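Local coordinates for HD domain protein (Enterococcus faecalis, PDB 4LRL) that probably hydrolyses deoxyribonucleoside triphosphates such as dGTP as an allosterically regulated HD-domain phosphohydrolase that binds dGTP and dTTP, at residues E373-V378 with K446-Q451. Numbering follows the deposited sequence.
Sequences ELIEKV and KEMLDQ. With DGT (2'-deoxyguanosine-5'-triphosphate), chain R.
Met448 lays its thioether obliquely across the side chains of Ile375, in the last turn of helix 361-377, and Val378, just beyond the helix end. SD sits 3.5 Å from CG2 of Val378. The methyl CE rests 3.7 Å from CG1 of Ile375. It also reaches the helix backbone itself, with CE 3.9 Å from the Ile375 CA. The Met448 chain leaves its own backbone with CG anti to the carbonyl carbon and then bends twice (chi2 -54°, chi3 -63°), a fold that brings CG, SD and CE alongside Ile375 CG1 and SD against Val378. Leu374 stands further back, its carbonyl O 4.3 Å from CE of Met448; that oxygen already accepts the amide of Val378 at the helix end. The side chains that meet are apolar, and Phe467 of helix 461-468 touches both Ile375 and Met448, while Phe442 and Phe444 of strand 441-444 add aromatic packing against Ile375. This is helix-to-loop packing within the HD-associated region: a short 3-10 turn, 446-448, closed by a bond from Leu449 N to Lys446 O, is pinned to the helix through one methionine. Val378, though packed closely against SD, is partly exposed, and the helix face carrying Glu373, Glu376 and Lys377 is the solvent side. At the start of the same 3-10 turn, Lys446 extends away from the helix and its NZ donates a hydrogen bond to O2G of the dGTP γ-phosphate at 3.3 Å. Arg350 and Lys354, together with Lys38 of the second subunit, also bond to this nucleotide.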
loop_
_atom_site.group_PDB
_atom_site.type_symbol
_atom_site.label_atom_id
_atom_site.label_comp_id
_atom_site.label_asym_id
_atom_site.label_seq_id
_atom_site.Cartn_x
_atom_site.Cartn_y
_atom_site.Cartn_z
ATOM N N GLU C 373 31.371 -37.159 8.668
ATOM C CA GLU C 373 31.748 -38.207 9.609
ATOM C C GLU C 373 31.177 -37.920 10.999
ATOM O O GLU C 373 30.542 -38.779 11.596
ATOM C CB GLU C 373 33.263 -38.381 9.696
ATOM C CG GLU C 373 33.650 -39.510 10.648
ATOM C CD GLU C 373 35.142 -39.632 10.911
ATOM O OE1 GLU C 373 35.932 -38.773 10.467
ATOM O OE2 GLU C 373 35.526 -40.620 11.574
ATOM N N LEU C 374 31.387 -36.704 11.496
ATOM C CA LEU C 374 30.918 -36.335 12.826
ATOM C C LEU C 374 29.410 -36.475 12.959
ATOM O O LEU C 374 28.916 -36.975 13.970
ATOM C CB LEU C 374 31.335 -34.903 13.176
ATOM C CG LEU C 374 32.832 -34.580 13.215
ATOM C CD1 LEU C 374 33.016 -33.097 13.513
ATOM C CD2 LEU C 374 33.582 -35.468 14.240
ATOM N N ILE C 375 28.692 -36.029 11.933
ATOM C CA ILE C 375 27.232 -36.059 11.900
ATOM C C ILE C 375 26.760 -37.511 11.951
ATOM O O ILE C 375 25.806 -37.831 12.661
ATOM C CB ILE C 375 26.708 -35.297 10.639
ATOM C CG1 ILE C 375 26.812 -33.780 10.863
ATOM C CG2 ILE C 375 25.290 -35.721 10.246
ATOM C CD1 ILE C 375 26.885 -32.951 9.574
ATOM N N GLU C 376 27.461 -38.374 11.217
ATOM C CA GLU C 376 27.247 -39.815 11.218
ATOM C C GLU C 376 27.503 -40.450 12.584
ATOM O O GLU C 376 26.788 -41.373 12.986
ATOM C CB GLU C 376 28.181 -40.468 10.192
ATOM C CG GLU C 376 28.067 -41.983 10.079
ATOM C CD GLU C 376 28.797 -42.510 8.859
ATOM O OE1 GLU C 376 28.136 -42.647 7.810
ATOM O OE2 GLU C 376 30.025 -42.757 8.931
ATOM N N LYS C 377 28.547 -39.970 13.262
ATOM C CA LYS C 377 28.979 -40.491 14.552
ATOM C C LYS C 377 27.863 -40.352 15.593
ATOM O O LYS C 377 27.646 -41.254 16.389
ATOM C CB LYS C 377 30.244 -39.754 15.001
ATOM C CG LYS C 377 31.120 -40.487 15.996
ATOM C CD LYS C 377 32.573 -39.998 15.918
ATOM C CE LYS C 377 33.469 -40.827 16.836
ATOM N NZ LYS C 377 34.818 -41.166 16.248
ATOM N N VAL C 378 27.139 -39.235 15.557
ATOM C CA VAL C 378 26.020 -39.019 16.492
ATOM C C VAL C 378 24.707 -39.683 16.047
ATOM O O VAL C 378 23.707 -39.600 16.754
ATOM C CB VAL C 378 25.804 -37.516 16.868
ATOM C CG1 VAL C 378 27.105 -36.897 17.367
ATOM C CG2 VAL C 378 25.217 -36.707 15.700
ATOM N N LYS C 446 20.005 -29.240 12.637
ATOM C CA LYS C 446 20.098 -28.204 13.659
ATOM C C LYS C 446 20.676 -28.747 14.972
ATOM O O LYS C 446 21.501 -28.084 15.613
ATOM C CB LYS C 446 18.721 -27.569 13.909
ATOM C CG LYS C 446 18.764 -26.336 14.804
ATOM C CD LYS C 446 17.402 -25.642 14.946
ATOM C CE LYS C 446 17.443 -24.630 16.092
ATOM N NZ LYS C 446 16.380 -23.581 16.016
ATOM N N GLU C 447 20.259 -29.952 15.357
ATOM C CA GLU C 447 20.689 -30.524 16.640
ATOM C C GLU C 447 22.204 -30.724 16.769
ATOM O O GLU C 447 22.704 -30.964 17.869
ATOM C CB GLU C 447 19.883 -31.777 17.055
ATOM C CG GLU C 447 19.493 -32.760 15.962
ATOM C CD GLU C 447 18.232 -32.356 15.203
ATOM O OE1 GLU C 447 17.163 -32.955 15.452
ATOM O OE2 GLU C 447 18.316 -31.447 14.352
ATOM N N MET C 448 22.928 -30.580 15.657
ATOM C CA MET C 448 24.390 -30.608 15.674
ATOM C C MET C 448 24.969 -29.404 16.408
ATOM O O MET C 448 26.075 -29.477 16.945
ATOM C CB MET C 448 24.968 -30.651 14.254
ATOM C CG MET C 448 24.758 -31.960 13.495
ATOM S SD MET C 448 25.330 -33.456 14.333
ATOM C CE MET C 448 27.092 -33.158 14.467
ATOM N N LEU C 449 24.219 -28.302 16.425
ATOM C CA LEU C 449 24.683 -27.046 17.007
ATOM C C LEU C 449 24.263 -26.821 18.459
ATOM O O LEU C 449 25.104 -26.503 19.296
ATOM C CB LEU C 449 24.252 -25.857 16.142
ATOM C CG LEU C 449 24.934 -25.698 14.779
ATOM C CD1 LEU C 449 24.332 -24.512 14.037
ATOM C CD2 LEU C 449 26.447 -25.537 14.907
ATOM N N ASP C 450 22.975 -26.980 18.754
ATOM C CA ASP C 450 22.438 -26.653 20.083
ATOM C C ASP C 450 22.396 -27.854 21.031
ATOM O O ASP C 450 22.250 -28.994 20.585
ATOM C CB ASP C 450 21.050 -25.990 19.974
ATOM C CG ASP C 450 20.085 -26.769 19.077
ATOM O OD1 ASP C 450 19.965 -26.410 17.884
ATOM O OD2 ASP C 450 19.457 -27.738 19.561
ATOM N N GLN C 451 22.516 -27.591 22.332
ATOM C CA GLN C 451 22.513 -28.662 23.340
ATOM C C GLN C 451 21.347 -28.608 24.341
ATOM O O GLN C 451 21.555 -28.711 25.553
ATOM C CB GLN C 451 23.866 -28.739 24.064
ATOM C CG GLN C 451 24.957 -29.422 23.244
ATOM C CD GLN C 451 24.502 -30.751 22.649
ATOM O OE1 GLN C 451 24.313 -30.865 21.434
ATOM N NE2 GLN C 451 24.306 -31.754 23.505
HETATM P PG DGT R . 16.377 -19.859 14.762
HETATM O O1G DGT R . 16.637 -18.375 14.569
HETATM O O2G DGT R . 17.550 -20.606 15.383
HETATM O O3G DGT R . 15.025 -20.180 15.377
HETATM O O3B DGT R . 16.271 -20.530 13.295
HETATM P PB DGT R . 16.089 -19.679 11.953
HETATM O O1B DGT R . 17.383 -19.713 11.184
HETATM O O2B DGT R . 15.432 -18.358 12.268
HETATM O O3A DGT R . 15.031 -20.576 11.149
HETATM P PA DGT R . 13.465 -20.705 11.472
HETATM O O1A DGT R . 13.114 -22.150 11.255
HETATM O O2A DGT R . 13.053 -20.049 12.749
HETATM O "O5'" DGT R . 12.791 -19.897 10.249
HETATM C "C5'" DGT R . 13.213 -18.603 9.834
HETATM C "C4'" DGT R . 12.002 -17.695 9.628
HETATM O "O4'" DGT R . 10.907 -18.348 8.964
HETATM C "C3'" DGT R . 11.415 -17.265 10.964
HETATM O "O3'" DGT R . 12.196 -16.239 11.603
HETATM C "C2'" DGT R . 9.994 -16.860 10.591
HETATM C "C1'" DGT R . 9.687 -17.695 9.345
HETATM N N9 DGT R . 8.615 -18.691 9.590
HETATM C C8 DGT R . 7.503 -18.831 8.839
HETATM N N7 DGT R . 6.704 -19.833 9.297
HETATM C C5 DGT R . 7.321 -20.357 10.372
HETATM C C6 DGT R . 7.036 -21.437 11.358
HETATM O O6 DGT R . 6.014 -22.149 11.309
HETATM N N1 DGT R . 7.921 -21.664 12.319
HETATM C C2 DGT R . 9.044 -20.949 12.454
HETATM N N2 DGT R . 9.862 -21.270 13.475
HETATM N N3 DGT R . 9.388 -19.948 11.599
HETATM C C4 DGT R . 8.574 -19.605 10.559
#